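Sesquisabinene B synthase 2 (Santalum album, PDB 6A2A) probably catalyses the magnesium- or manganese-dependent cyclisation of a farnesyl diphosphate substrate to the sesquiterpene sesquisabinene B. Local coordinates at residues S70-T75 with Y95-E100; E83-V88 with K102-M107; L328-D333 with I340-Q345; D317-Y322 with S390-A395. All blocks are in the same frame, centred on the assembly; numbering follows the deposited sequence.

Contact 1 of 4, residues S70-T75 with Y95-E100; sequences SLIKQT and YQFETE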
loop_
_atom_site.group_PDB
_atom_site.type_symbol
_atom_site.label_atom_id
_atom_site.label_comp_id
_atom_site.label_asym_id
_atom_site.label_seq_id
_atom_site.Cartn_x
_atom_site.Cartn_y
_atom_site.Cartn_z
ATOM N N SER A 70 -39.413 6.190 5.313
ATOM C CA SER A 70 -40.820 6.557 5.494
ATOM C C SER A 70 -41.694 5.313 5.418
ATOM O O SER A 70 -42.568 5.129 6.286
ATOM C CB SER A 70 -41.242 7.625 4.507
ATOM O OG SER A 70 -40.688 8.869 4.887
ATOM N N LEU A 71 -41.426 4.459 4.413
ATOM C CA LEU A 71 -42.163 3.211 4.225
ATOM C C LEU A 71 -41.989 2.295 5.435
ATOM O O LEU A 71 -42.939 1.712 5.903
ATOM C CB LEU A 71 -41.683 2.514 2.948
ATOM C CG LEU A 71 -42.001 3.237 1.645
ATOM C CD1 LEU A 71 -41.217 2.640 0.478
ATOM C CD2 LEU A 71 -43.483 3.139 1.348
ATOM N N ILE A 72 -40.770 2.147 5.943
ATOM C CA ILE A 72 -40.557 1.273 7.085
ATOM C C ILE A 72 -41.354 1.821 8.285
ATOM O O ILE A 72 -41.837 1.067 9.122
ATOM C CB ILE A 72 -39.045 1.133 7.402
ATOM C CG1 ILE A 72 -38.258 0.501 6.240
ATOM C CG2 ILE A 72 -38.863 0.345 8.675
ATOM C CD1 ILE A 72 -36.748 0.573 6.371
ATOM N N LYS A 73 -41.466 3.137 8.368
ATOM C CA LYS A 73 -42.124 3.818 9.514
ATOM C C LYS A 73 -43.653 3.829 9.339
ATOM O O LYS A 73 -44.373 3.867 10.314
ATOM C CB LYS A 73 -41.609 5.255 9.649
ATOM C CG LYS A 73 -40.225 5.401 10.272
ATOM C CD LYS A 73 -39.718 6.839 10.287
ATOM C CE LYS A 73 -38.746 7.125 11.414
ATOM N NZ LYS A 73 -39.041 8.416 12.086
ATOM N N GLN A 74 -44.129 3.750 8.106
ATOM C CA GLN A 74 -45.572 3.945 7.784
ATOM C C GLN A 74 -46.428 2.832 8.418
ATOM O O GLN A 74 -46.006 1.677 8.566
ATOM C CB GLN A 74 -45.662 4.106 6.265
ATOM C CG GLN A 74 -46.900 3.574 5.573
ATOM C CD GLN A 74 -46.687 3.674 4.078
ATOM O OE1 GLN A 74 -46.074 4.615 3.579
ATOM N NE2 GLN A 74 -47.156 2.676 3.353
ATOM N N THR A 75 -47.640 3.188 8.850
ATOM C CA THR A 75 -48.564 2.192 9.377
ATOM C C THR A 75 -48.915 1.206 8.274
ATOM O O THR A 75 -49.235 1.638 7.147
ATOM C CB THR A 75 -49.885 2.792 9.884
ATOM O OG1 THR A 75 -49.532 3.959 10.611
ATOM C CG2 THR A 75 -50.661 1.839 10.764
ATOM N N TYR A 95 -28.543 -2.626 7.083
ATOM C CA TYR A 95 -27.473 -1.771 7.657
ATOM C C TYR A 95 -27.781 -0.285 7.444
ATOM O O TYR A 95 -27.257 0.561 8.202
ATOM C CB TYR A 95 -26.099 -2.123 7.069
ATOM C CG TYR A 95 -25.842 -1.543 5.700
ATOM C CD1 TYR A 95 -26.482 -2.026 4.563
ATOM C CD2 TYR A 95 -25.006 -0.454 5.533
ATOM C CE1 TYR A 95 -26.285 -1.439 3.325
ATOM C CE2 TYR A 95 -24.758 0.096 4.304
ATOM C CZ TYR A 95 -25.441 -0.358 3.201
ATOM O OH TYR A 95 -25.181 0.227 2.008
ATOM N N GLN A 96 -28.609 0.044 6.448
ATOM C CA GLN A 96 -29.032 1.436 6.241
ATOM C C GLN A 96 -30.253 1.830 7.096
ATOM O O GLN A 96 -30.521 3.028 7.193
ATOM C CB GLN A 96 -29.385 1.695 4.769
ATOM C CG GLN A 96 -28.242 1.658 3.775
ATOM C CD GLN A 96 -27.404 2.909 3.775
ATOM O OE1 GLN A 96 -27.368 3.629 4.772
ATOM N NE2 GLN A 96 -26.660 3.129 2.708
ATOM N N PHE A 97 -30.948 0.917 7.735
ATOM C CA PHE A 97 -32.261 1.197 8.365
ATOM C C PHE A 97 -32.313 0.520 9.723
ATOM O O PHE A 97 -33.341 0.094 10.132
ATOM C CB PHE A 97 -33.407 0.751 7.442
ATOM C CG PHE A 97 -33.387 1.440 6.107
ATOM C CD1 PHE A 97 -33.663 2.805 5.993
ATOM C CD2 PHE A 97 -33.126 0.738 4.942
ATOM C CE1 PHE A 97 -33.604 3.449 4.772
ATOM C CE2 PHE A 97 -33.092 1.390 3.719
ATOM C CZ PHE A 97 -33.351 2.738 3.623
ATOM N N GLU A 98 -31.197 0.464 10.465
ATOM C CA GLU A 98 -31.160 -0.381 11.641
ATOM C C GLU A 98 -32.166 0.113 12.706
ATOM O O GLU A 98 -32.871 -0.686 13.316
ATOM C CB GLU A 98 -29.756 -0.392 12.248
ATOM C CG GLU A 98 -28.726 -1.118 11.396
ATOM C CD GLU A 98 -28.783 -2.634 11.416
ATOM O OE1 GLU A 98 -29.685 -3.225 12.054
ATOM O OE2 GLU A 98 -27.914 -3.246 10.731
ATOM N N THR A 99 -32.185 1.409 12.933
ATOM C CA THR A 99 -33.094 2.026 13.916
ATOM C C THR A 99 -34.551 1.752 13.523
ATOM O O THR A 99 -35.339 1.255 14.308
ATOM C CB THR A 99 -32.785 3.527 14.045
ATOM O OG1 THR A 99 -31.578 3.583 14.814
ATOM C CG2 THR A 99 -33.893 4.309 14.708
ATOM N N GLU A 100 -34.878 2.055 12.289
ATOM C CA GLU A 100 -36.275 1.972 11.842
ATOM C C GLU A 100 -36.746 0.515 11.823
ATOM O O GLU A 100 -37.900 0.240 12.158
ATOM C CB GLU A 100 -36.429 2.567 10.448
ATOM C CG GLU A 100 -36.042 4.031 10.366
ATOM C CD GLU A 100 -34.570 4.371 10.274
ATOM O OE1 GLU A 100 -33.737 3.433 10.262
ATOM O OE2 GLU A 100 -34.258 5.579 10.244
HETATM O O HOH W 1 -39.973 2.174 11.658
#
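The last turn of helix 55-73 comes up beside the start of helix 98-110, and the backbones draw closest at Ile72 and Glu100, whose CA atoms lie 6.4 Å apart. Both helices belong to the mainly alpha-helical N-terminal domain of a plant terpene synthase, and the contact illustrates how one branched residue can join two helix ends. Ile72 divides the work between its branches. Its longer arm, extended at chi2 (169°), carries CD1 to the base of the Phe97 side chain, where it lies 3.5 Å from Phe97 CG and meets the ring obliquely. Its shorter branch, CG2, rests 3.6 Å from Glu100 O and 3.7 Å from Glu100 CB, the two side chains crossing at about a right angle. Phe97 occupies the N-cap position of helix 98-110, so the isoleucine packs on the residue just before that helix; Val68 and Lys69 of helix 55-73 and Val88 of helix 78-90 also touch Phe97. An alanine in place of Ile72 would probably open a gap beside the base of the Phe97 ring and leave Glu100 CB without its methyl neighbour. Toward solvent the contact thins. Lys73 CE only comes within 4.2 Å of Glu100 CG, and with Lys73 NZ 5.9 Å from Glu100 OE2 the opposite charges can attract but do not touch. A water spans the backbones instead, donating to Glu100 O at 2.9 Å and, weakly, to Ile72 O, a carbonyl oxygen that also accepts a hydrogen bond from Lys81 NZ.

Contact 2 of 4, residues E83-V88 with K102-M107; sequences EFIDTV and KEAVVM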
loop_
_atom_site.group_PDB
_atom_site.type_symbol
_atom_site.label_atom_id
_atom_site.label_comp_id
_atom_site.label_asym_id
_atom_site.label_seq_id
_atom_site.Cartn_x
_atom_site.Cartn_y
_atom_site.Cartn_z
ATOM N N GLU A 83 -43.323 -8.546 6.585
ATOM C CA GLU A 83 -42.927 -8.954 5.268
ATOM C C GLU A 83 -42.052 -7.869 4.641
ATOM O O GLU A 83 -41.046 -8.201 3.982
ATOM C CB GLU A 83 -44.177 -9.304 4.422
ATOM C CG GLU A 83 -44.769 -10.635 4.725
ATOM C CD GLU A 83 -46.136 -10.863 4.070
ATOM O OE1 GLU A 83 -46.690 -9.869 3.529
ATOM O OE2 GLU A 83 -46.630 -11.992 4.104
ATOM N N PHE A 84 -42.332 -6.578 4.868
ATOM C CA PHE A 84 -41.615 -5.538 4.282
ATOM C C PHE A 84 -40.197 -5.467 4.881
ATOM O O PHE A 84 -39.224 -5.316 4.122
ATOM C CB PHE A 84 -42.325 -4.207 4.521
ATOM C CG PHE A 84 -41.821 -3.066 3.698
ATOM C CD1 PHE A 84 -42.185 -2.944 2.372
ATOM C CD2 PHE A 84 -40.983 -2.101 4.237
ATOM C CE1 PHE A 84 -41.718 -1.902 1.600
ATOM C CE2 PHE A 84 -40.519 -1.060 3.455
ATOM C CZ PHE A 84 -40.895 -0.958 2.136
ATOM N N ILE A 85 -40.095 -5.558 6.203
ATOM C CA ILE A 85 -38.738 -5.465 6.826
ATOM C C ILE A 85 -37.938 -6.755 6.548
ATOM O O ILE A 85 -36.693 -6.687 6.500
ATOM C CB ILE A 85 -38.826 -5.132 8.331
ATOM C CG1 ILE A 85 -39.612 -6.174 9.114
ATOM C CG2 ILE A 85 -39.380 -3.730 8.549
ATOM C CD1 ILE A 85 -39.362 -6.149 10.598
ATOM N N ASP A 86 -38.582 -7.894 6.347
ATOM C CA ASP A 86 -37.911 -9.136 5.858
ATOM C C ASP A 86 -37.321 -8.894 4.477
ATOM O O ASP A 86 -36.204 -9.210 4.226
ATOM C CB ASP A 86 -38.804 -10.348 5.924
ATOM C CG ASP A 86 -38.025 -11.668 5.780
ATOM O OD1 ASP A 86 -36.959 -11.767 6.476
ATOM O OD2 ASP A 86 -38.493 -12.603 5.059
ATOM N N THR A 87 -38.081 -8.226 3.602
ATOM C CA THR A 87 -37.623 -7.818 2.254
ATOM C C THR A 87 -36.453 -6.843 2.312
ATOM O O THR A 87 -35.457 -6.995 1.589
ATOM C CB THR A 87 -38.812 -7.180 1.482
ATOM O OG1 THR A 87 -39.820 -8.173 1.446
ATOM C CG2 THR A 87 -38.449 -6.777 0.083
ATOM N N VAL A 88 -36.525 -5.870 3.193
ATOM C CA VAL A 88 -35.448 -4.899 3.349
ATOM C C VAL A 88 -34.142 -5.631 3.721
ATOM O O VAL A 88 -33.109 -5.373 3.193
ATOM C CB VAL A 88 -35.782 -3.847 4.456
ATOM C CG1 VAL A 88 -34.606 -2.970 4.791
ATOM C CG2 VAL A 88 -36.929 -2.966 4.059
ATOM N N LYS A 102 -35.652 -1.975 13.682
ATOM C CA LYS A 102 -35.799 -2.493 15.012
ATOM C C LYS A 102 -37.107 -1.951 15.621
ATOM O O LYS A 102 -37.848 -2.674 16.296
ATOM C CB LYS A 102 -34.600 -2.094 15.882
ATOM C CG LYS A 102 -34.693 -2.531 17.339
ATOM C CD LYS A 102 -34.933 -4.019 17.520
ATOM C CE LYS A 102 -34.768 -4.470 18.955
ATOM N NZ LYS A 102 -33.439 -4.078 19.494
ATOM N N GLU A 103 -37.334 -0.677 15.378
ATOM C CA GLU A 103 -38.498 0.036 15.913
ATOM C C GLU A 103 -39.758 -0.565 15.302
ATOM O O GLU A 103 -40.694 -0.841 16.010
ATOM C CB GLU A 103 -38.329 1.540 15.680
ATOM C CG GLU A 103 -37.185 2.097 16.527
ATOM C CD GLU A 103 -37.025 3.603 16.598
ATOM O OE1 GLU A 103 -37.142 4.270 15.547
ATOM O OE2 GLU A 103 -36.762 4.102 17.714
ATOM N N ALA A 104 -39.715 -0.911 14.023
ATOM C CA ALA A 104 -40.843 -1.623 13.431
ATOM C C ALA A 104 -41.067 -2.964 14.118
ATOM O O ALA A 104 -42.195 -3.301 14.404
ATOM C CB ALA A 104 -40.671 -1.761 11.923
ATOM N N VAL A 105 -40.002 -3.741 14.396
ATOM C CA VAL A 105 -40.135 -5.062 14.972
ATOM C C VAL A 105 -40.710 -4.978 16.386
ATOM O O VAL A 105 -41.539 -5.803 16.781
ATOM C CB VAL A 105 -38.767 -5.770 14.984
ATOM C CG1 VAL A 105 -38.728 -6.971 15.913
ATOM C CG2 VAL A 105 -38.416 -6.152 13.568
ATOM N N VAL A 106 -40.214 -4.019 17.132
ATOM C CA VAL A 106 -40.694 -3.795 18.519
ATOM C C VAL A 106 -42.209 -3.491 18.493
ATOM O O VAL A 106 -42.990 -4.154 19.185
ATOM C CB VAL A 106 -39.906 -2.656 19.194
ATOM C CG1 VAL A 106 -40.545 -2.242 20.513
ATOM C CG2 VAL A 106 -38.442 -3.030 19.420
ATOM N N MET A 107 -42.576 -2.518 17.698
ATOM C CA MET A 107 -44.029 -2.181 17.406
ATOM C C MET A 107 -44.837 -3.454 17.146
ATOM O O MET A 107 -45.832 -3.749 17.849
ATOM C CB MET A 107 -44.147 -1.273 16.181
ATOM C CG MET A 107 -44.084 0.221 16.486
ATOM S SD MET A 107 -45.719 0.993 16.624
ATOM C CE MET A 107 -45.493 1.977 18.109
#
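Ile85 of helix 78-90 faces Ala104 and Val105 of helix 98-110, its CA 7.9 Å from that of Ala104. All three residues are buried. Ile85 CG2 meets Ala104 CB at 4.1 Å; with only a methyl on Ala104, no long side chain stands between the helices here. The first torsion of Ile85 (chi1 59°) leaves CG2 anti to the carbonyl carbon and against that methyl. CD1 adjoins the other neighbour, Val105 CG2, though the modelled separation is too short to be trusted. Ile130 of helix 121-133 packs on both Ile85 and Val105, closing this side with a third helix. The pair forms an antiparallel helical hairpin of the N-terminal terpene synthase domain, with residues 91-97 as its connection. The solvent side of helix 98-110 is looser: Lys102, its CB bond turned away from helix 78-90, and Glu103 are exposed. On helix 78-90 the polar groups look to other partners, Asp86 to Arg129 through a salt bridge and Glu83 OE2 to His122. Within that helix, Glu83 O accepts from Thr87 N and, on the opposite face of its plane, from Thr87 OG1 at 2.8 Å.

Contact 3 of 4, residues L328-D333 with I340-Q345; sequences LELFTD and ISKADQ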
loop_
_atom_site.group_PDB
_atom_site.type_symbol
_atom_site.label_atom_id
_atom_site.label_comp_id
_atom_site.label_asym_id
_atom_site.label_seq_id
_atom_site.Cartn_x
_atom_site.Cartn_y
_atom_site.Cartn_z
ATOM N N LEU A 328 9.512 -26.600 7.143
ATOM C CA LEU A 328 8.349 -26.136 7.848
ATOM C C LEU A 328 8.680 -25.997 9.345
ATOM O O LEU A 328 8.141 -25.138 10.014
ATOM C CB LEU A 328 7.198 -27.094 7.557
ATOM C CG LEU A 328 6.796 -27.182 6.082
ATOM C CD1 LEU A 328 5.765 -28.264 5.845
ATOM C CD2 LEU A 328 6.293 -25.851 5.549
ATOM N N GLU A 329 9.519 -26.887 9.908
ATOM C CA GLU A 329 10.001 -26.707 11.310
ATOM C C GLU A 329 10.649 -25.350 11.484
ATOM O O GLU A 329 10.434 -24.713 12.496
ATOM C CB GLU A 329 11.102 -27.717 11.727
ATOM C CG GLU A 329 10.715 -29.149 11.485
ATOM C CD GLU A 329 11.641 -30.209 12.071
ATOM O OE1 GLU A 329 12.815 -29.880 12.406
ATOM O OE2 GLU A 329 11.173 -31.368 12.182
ATOM N N LEU A 330 11.451 -24.917 10.536
ATOM C CA LEU A 330 12.083 -23.600 10.674
ATOM C C LEU A 330 11.034 -22.477 10.470
ATOM O O LEU A 330 11.111 -21.484 11.125
ATOM C CB LEU A 330 13.209 -23.455 9.648
ATOM C CG LEU A 330 13.951 -22.120 9.649
ATOM C CD1 LEU A 330 14.482 -21.771 11.030
ATOM C CD2 LEU A 330 15.056 -22.089 8.608
ATOM N N PHE A 331 10.144 -22.634 9.488
ATOM C CA PHE A 331 9.042 -21.640 9.300
ATOM C C PHE A 331 8.305 -21.437 10.620
ATOM O O PHE A 331 8.061 -20.288 11.098
ATOM C CB PHE A 331 8.142 -22.119 8.159
ATOM C CG PHE A 331 7.207 -21.095 7.575
ATOM C CD1 PHE A 331 6.247 -20.456 8.354
ATOM C CD2 PHE A 331 7.253 -20.820 6.221
ATOM C CE1 PHE A 331 5.334 -19.592 7.761
ATOM C CE2 PHE A 331 6.359 -19.923 5.644
ATOM C CZ PHE A 331 5.432 -19.291 6.419
ATOM N N THR A 332 7.942 -22.556 11.267
ATOM C CA THR A 332 7.172 -22.540 12.487
ATOM C C THR A 332 7.989 -21.895 13.607
ATOM O O THR A 332 7.509 -21.056 14.359
ATOM C CB THR A 332 6.686 -23.934 12.881
ATOM O OG1 THR A 332 5.871 -24.458 11.829
ATOM C CG2 THR A 332 5.896 -23.953 14.173
ATOM N N ASP A 333 9.250 -22.247 13.708
ATOM C CA ASP A 333 10.125 -21.682 14.787
ATOM C C ASP A 333 10.346 -20.170 14.656
ATOM O O ASP A 333 10.322 -19.399 15.664
ATOM C CB ASP A 333 11.471 -22.429 14.740
ATOM C CG ASP A 333 12.496 -21.864 15.720
ATOM O OD1 ASP A 333 12.218 -21.814 16.910
ATOM O OD2 ASP A 333 13.589 -21.467 15.250
ATOM N N ILE A 340 13.227 -13.131 12.486
ATOM C CA ILE A 340 13.450 -13.525 11.108
ATOM C C ILE A 340 14.954 -13.639 10.771
ATOM O O ILE A 340 15.296 -13.715 9.597
ATOM C CB ILE A 340 12.764 -12.548 10.146
ATOM C CG1 ILE A 340 13.167 -11.092 10.415
ATOM C CG2 ILE A 340 11.244 -12.707 10.232
ATOM C CD1 ILE A 340 12.969 -10.181 9.246
ATOM N N SER A 341 15.824 -13.677 11.774
ATOM C CA SER A 341 17.298 -13.836 11.550
ATOM C C SER A 341 17.636 -14.957 10.574
ATOM O O SER A 341 18.531 -14.785 9.767
ATOM C CB SER A 341 18.005 -14.153 12.854
ATOM O OG SER A 341 17.828 -13.086 13.732
ATOM N N LYS A 342 17.002 -16.115 10.729
ATOM C CA LYS A 342 17.372 -17.295 9.929
ATOM C C LYS A 342 16.539 -17.414 8.658
ATOM O O LYS A 342 16.574 -18.470 7.996
ATOM C CB LYS A 342 17.234 -18.558 10.771
ATOM C CG LYS A 342 18.059 -18.568 12.059
ATOM C CD LYS A 342 17.899 -19.871 12.815
ATOM C CE LYS A 342 18.891 -20.065 13.939
ATOM N NZ LYS A 342 18.558 -21.291 14.706
ATOM N N ALA A 343 15.753 -16.371 8.308
ATOM C CA ALA A 343 14.856 -16.503 7.193
ATOM C C ALA A 343 15.595 -16.883 5.901
ATOM O O ALA A 343 15.083 -17.641 5.072
ATOM C CB ALA A 343 14.045 -15.225 7.014
ATOM N N ASP A 344 16.815 -16.424 5.709
ATOM C CA ASP A 344 17.511 -16.730 4.474
ATOM C C ASP A 344 17.905 -18.212 4.326
ATOM O O ASP A 344 18.289 -18.601 3.248
ATOM C CB ASP A 344 18.776 -15.858 4.326
ATOM C CG ASP A 344 18.466 -14.437 3.882
ATOM O OD1 ASP A 344 17.315 -14.108 3.433
ATOM O OD2 ASP A 344 19.421 -13.646 3.943
ATOM N N GLN A 345 17.779 -19.018 5.374
ATOM C CA GLN A 345 17.942 -20.501 5.249
ATOM C C GLN A 345 16.785 -21.123 4.432
ATOM O O GLN A 345 16.897 -22.280 3.962
ATOM C CB GLN A 345 18.000 -21.144 6.624
ATOM C CG GLN A 345 19.218 -20.734 7.457
ATOM C CD GLN A 345 19.264 -21.322 8.850
ATOM O OE1 GLN A 345 18.653 -22.352 9.136
ATOM N NE2 GLN A 345 19.922 -20.623 9.763
#
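Leu330 CD2 lies against Gln345 at two points, 3.7 Å from CB and 3.6 Å from the amide oxygen OE1, as the two side chains cross at about a right angle. The same methyl reaches to 4.0 Å of Lys342 O, while the other methyl, CD1, stands 4.2 Å from Lys342 CB. One leucine of helix 325-337 thus lies against two residues of the segment 340-345, an example of a helix being covered by the loop that follows it. With CG opposite the backbone N (chi1 179°), the Leu330 methyls extend to the loop. The loop gains its shape from its own backbone: Ile340 to Ala343 form a type I beta turn, joined by Ala343 N to Ile340 O at 3.0 Å, and Gln345 N donates to Lys342 O at 2.9 Å, linking the two residues that Leu330 touches. Farther out, Phe331 anchors the helix inward on Ile350 and Leu354, and Asp344 ties the loop to Arg351 and to Asn375 of the second subunit, whose Ile377 also packs on Ile340. Asp333 forms a salt bridge with Arg337; its OD2 stays 5.0 Å from Lys342 NZ, where the two charges are likely to attract only mildly. With methyl groups set against an aliphatic stem, a carbonyl and an amide oxygen, the contact rests on van der Waals fit rather than directional bonds.

Contact 4 of 4, residues D317-Y322 with S390-A395; sequences DVYDVY and SYTKEA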
loop_
_atom_site.group_PDB
_atom_site.type_symbol
_atom_site.label_atom_id
_atom_site.label_comp_id
_atom_site.label_asym_id
_atom_site.label_seq_id
_atom_site.Cartn_x
_atom_site.Cartn_y
_atom_site.Cartn_z
ATOM N N ASP A 317 -0.929 -23.837 1.628
ATOM C CA ASP A 317 -0.284 -24.488 0.496
ATOM C C ASP A 317 1.215 -24.742 0.750
ATOM O O ASP A 317 1.733 -25.747 0.399
ATOM C CB ASP A 317 -0.483 -23.722 -0.794
ATOM C CG ASP A 317 -1.892 -23.791 -1.306
ATOM O OD1 ASP A 317 -2.677 -24.561 -0.862
ATOM O OD2 ASP A 317 -2.227 -23.074 -2.182
ATOM N N VAL A 318 1.893 -23.809 1.396
ATOM C CA VAL A 318 3.301 -23.997 1.721
ATOM C C VAL A 318 3.486 -25.246 2.585
ATOM O O VAL A 318 4.360 -26.011 2.371
ATOM C CB VAL A 318 3.889 -22.792 2.465
ATOM C CG1 VAL A 318 5.233 -23.121 3.052
ATOM C CG2 VAL A 318 3.977 -21.591 1.546
ATOM N N TYR A 319 2.636 -25.390 3.581
ATOM C CA TYR A 319 2.683 -26.510 4.477
ATOM C C TYR A 319 2.172 -27.796 3.849
ATOM O O TYR A 319 2.714 -28.832 4.058
ATOM C CB TYR A 319 1.945 -26.215 5.769
ATOM C CG TYR A 319 2.786 -25.451 6.774
ATOM C CD1 TYR A 319 3.129 -24.138 6.562
ATOM C CD2 TYR A 319 3.216 -26.035 7.937
ATOM C CE1 TYR A 319 3.895 -23.453 7.480
ATOM C CE2 TYR A 319 3.973 -25.359 8.856
ATOM C CZ TYR A 319 4.310 -24.061 8.636
ATOM O OH TYR A 319 5.078 -23.397 9.519
ATOM N N ASP A 320 1.166 -27.700 3.018
ATOM C CA ASP A 320 0.596 -28.886 2.440
ATOM C C ASP A 320 1.209 -29.383 1.151
ATOM O O ASP A 320 1.351 -30.548 0.954
ATOM C CB ASP A 320 -0.867 -28.670 2.178
ATOM C CG ASP A 320 -1.645 -29.869 2.440
ATOM O OD1 ASP A 320 -1.896 -30.107 3.606
ATOM O OD2 ASP A 320 -1.972 -30.605 1.525
ATOM N N VAL A 321 1.500 -28.470 0.251
ATOM C CA VAL A 321 1.979 -28.844 -1.031
ATOM C C VAL A 321 3.265 -28.200 -1.497
ATOM O O VAL A 321 3.386 -27.885 -2.633
ATOM C CB VAL A 321 0.885 -28.647 -2.100
ATOM C CG1 VAL A 321 -0.238 -29.622 -1.908
ATOM C CG2 VAL A 321 0.340 -27.254 -2.082
ATOM N N TYR A 322 4.198 -27.973 -0.601
ATOM C CA TYR A 322 5.481 -27.452 -1.077
ATOM C C TYR A 322 6.646 -27.763 -0.131
ATOM O O TYR A 322 7.637 -28.354 -0.557
ATOM C CB TYR A 322 5.421 -25.934 -1.309
ATOM C CG TYR A 322 6.460 -25.482 -2.294
ATOM C CD1 TYR A 322 6.237 -25.638 -3.662
ATOM C CD2 TYR A 322 7.645 -24.906 -1.876
ATOM C CE1 TYR A 322 7.198 -25.276 -4.590
ATOM C CE2 TYR A 322 8.606 -24.526 -2.796
ATOM C CZ TYR A 322 8.378 -24.702 -4.155
ATOM O OH TYR A 322 9.310 -24.344 -5.100
ATOM N N SER A 390 -0.873 -25.764 14.713
ATOM C CA SER A 390 -1.940 -26.674 14.378
ATOM C C SER A 390 -1.650 -27.372 13.034
ATOM O O SER A 390 -2.009 -28.542 12.823
ATOM C CB SER A 390 -3.279 -25.970 14.446
ATOM O OG SER A 390 -3.509 -25.241 13.220
ATOM N N TYR A 391 -1.001 -26.682 12.091
ATOM C CA TYR A 391 -0.610 -27.298 10.823
ATOM C C TYR A 391 0.420 -28.399 11.093
ATOM O O TYR A 391 0.384 -29.460 10.487
ATOM C CB TYR A 391 0.060 -26.282 9.913
ATOM C CG TYR A 391 -0.852 -25.302 9.226
ATOM C CD1 TYR A 391 -2.231 -25.306 9.387
ATOM C CD2 TYR A 391 -0.312 -24.298 8.461
ATOM C CE1 TYR A 391 -3.039 -24.405 8.718
ATOM C CE2 TYR A 391 -1.108 -23.385 7.793
ATOM C CZ TYR A 391 -2.475 -23.414 7.937
ATOM O OH TYR A 391 -3.243 -22.485 7.298
ATOM N N THR A 392 1.317 -28.072 11.989
ATOM C CA THR A 392 2.372 -29.036 12.332
ATOM C C THR A 392 1.793 -30.336 12.940
ATOM O O THR A 392 2.209 -31.442 12.563
ATOM C CB THR A 392 3.425 -28.372 13.213
ATOM O OG1 THR A 392 3.937 -27.251 12.469
ATOM C CG2 THR A 392 4.535 -29.359 13.531
ATOM N N LYS A 393 0.825 -30.205 13.835
ATOM C CA LYS A 393 0.146 -31.364 14.432
ATOM C C LYS A 393 -0.511 -32.221 13.360
ATOM O O LYS A 393 -0.375 -33.448 13.381
ATOM C CB LYS A 393 -0.797 -30.859 15.522
ATOM C CG LYS A 393 -1.534 -31.941 16.299
ATOM C CD LYS A 393 -2.254 -31.391 17.518
ATOM C CE LYS A 393 -1.710 -31.913 18.821
ATOM N NZ LYS A 393 -2.167 -31.086 19.965
ATOM N N GLU A 394 -1.276 -31.619 12.445
ATOM C CA GLU A 394 -1.893 -32.339 11.387
ATOM C C GLU A 394 -0.818 -33.083 10.572
ATOM O O GLU A 394 -1.043 -34.252 10.211
ATOM C CB GLU A 394 -2.702 -31.417 10.458
ATOM C CG GLU A 394 -4.023 -31.029 11.087
ATOM C CD GLU A 394 -4.919 -30.095 10.287
ATOM O OE1 GLU A 394 -4.449 -29.549 9.265
ATOM O OE2 GLU A 394 -6.072 -29.877 10.718
ATOM N N ALA A 395 0.300 -32.422 10.265
ATOM C CA ALA A 395 1.382 -33.026 9.431
ATOM C C ALA A 395 1.978 -34.230 10.157
ATOM O O ALA A 395 2.276 -35.245 9.513
ATOM C CB ALA A 395 2.472 -32.007 9.113
#
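Tyr319 of helix 299-321 lays one face of its ring against the edge of Tyr391 on helix 377-400, the edge-to-face pair having centroids 5.3 Å apart and planes at 60°. Followed outward, the Tyr319 side chain changes partners atom by atom. CB comes first, 4.0 Å from Tyr391 CD2; the same edge carbon sits over CG at 3.7 Å, offset toward the rim. CD1 lies 3.9 Å from that carbon, while CD2 has Tyr391 CB nearest, at 3.7 Å. CE2 then meets Thr392 OG1 at 4.1 Å, at the ring edge and near its plane, that hydroxyl being hydrogen-bonded to Leu388 O. Finally OH is hydrogen-bonded to the Thr332 hydroxyl, and Phe331 makes a second edge-to-face pair with the ring. A leucine here has no ring or hydroxyl, which would probably leave the Tyr391 edge without a face to pack on and the Thr332 hydroxyl without its phenolic partner. Asp320 OD1 lies 6.2 Å from Glu394 OE1, and without magnesium, which is not bound to this chain, the like charges probably repel. When present, one magnesium is bound by both and by Asp316, which Tyr391 touches. Tyr319 is the second x of the DDxxD motif, residues 316-320, and the tyrosine pair joins the two helices bearing the first magnesium site of a class I terpene synthase; Asn460, on a third, serves the second.

In the fold
The four contacts fall into two pairs on opposite sides of the chain's centre. Contacts 1 and 2 share helix 98-110 in the N-terminal domain and touch directly, Ile72 and Leu71 packing on Phe84 and Ile72 on Ile85. Contact 2 is wholly buried and aliphatic, whereas contact 1 is partly buried and fringed by water and charge. In the metal-binding domain contact 4 joins helices 299-321 and 377-400, contact 3 uses the next helix, 325-337, and the two meet at the Tyr319 and Thr332 hydroxyls. Contact 3 is a surface contact of methyls and polar edges near the second subunit; contact 4, partly buried, relies on aromatic rings beside acidic magnesium ligands. About 31 Å separates the nearest atoms of contacts 1 and 4.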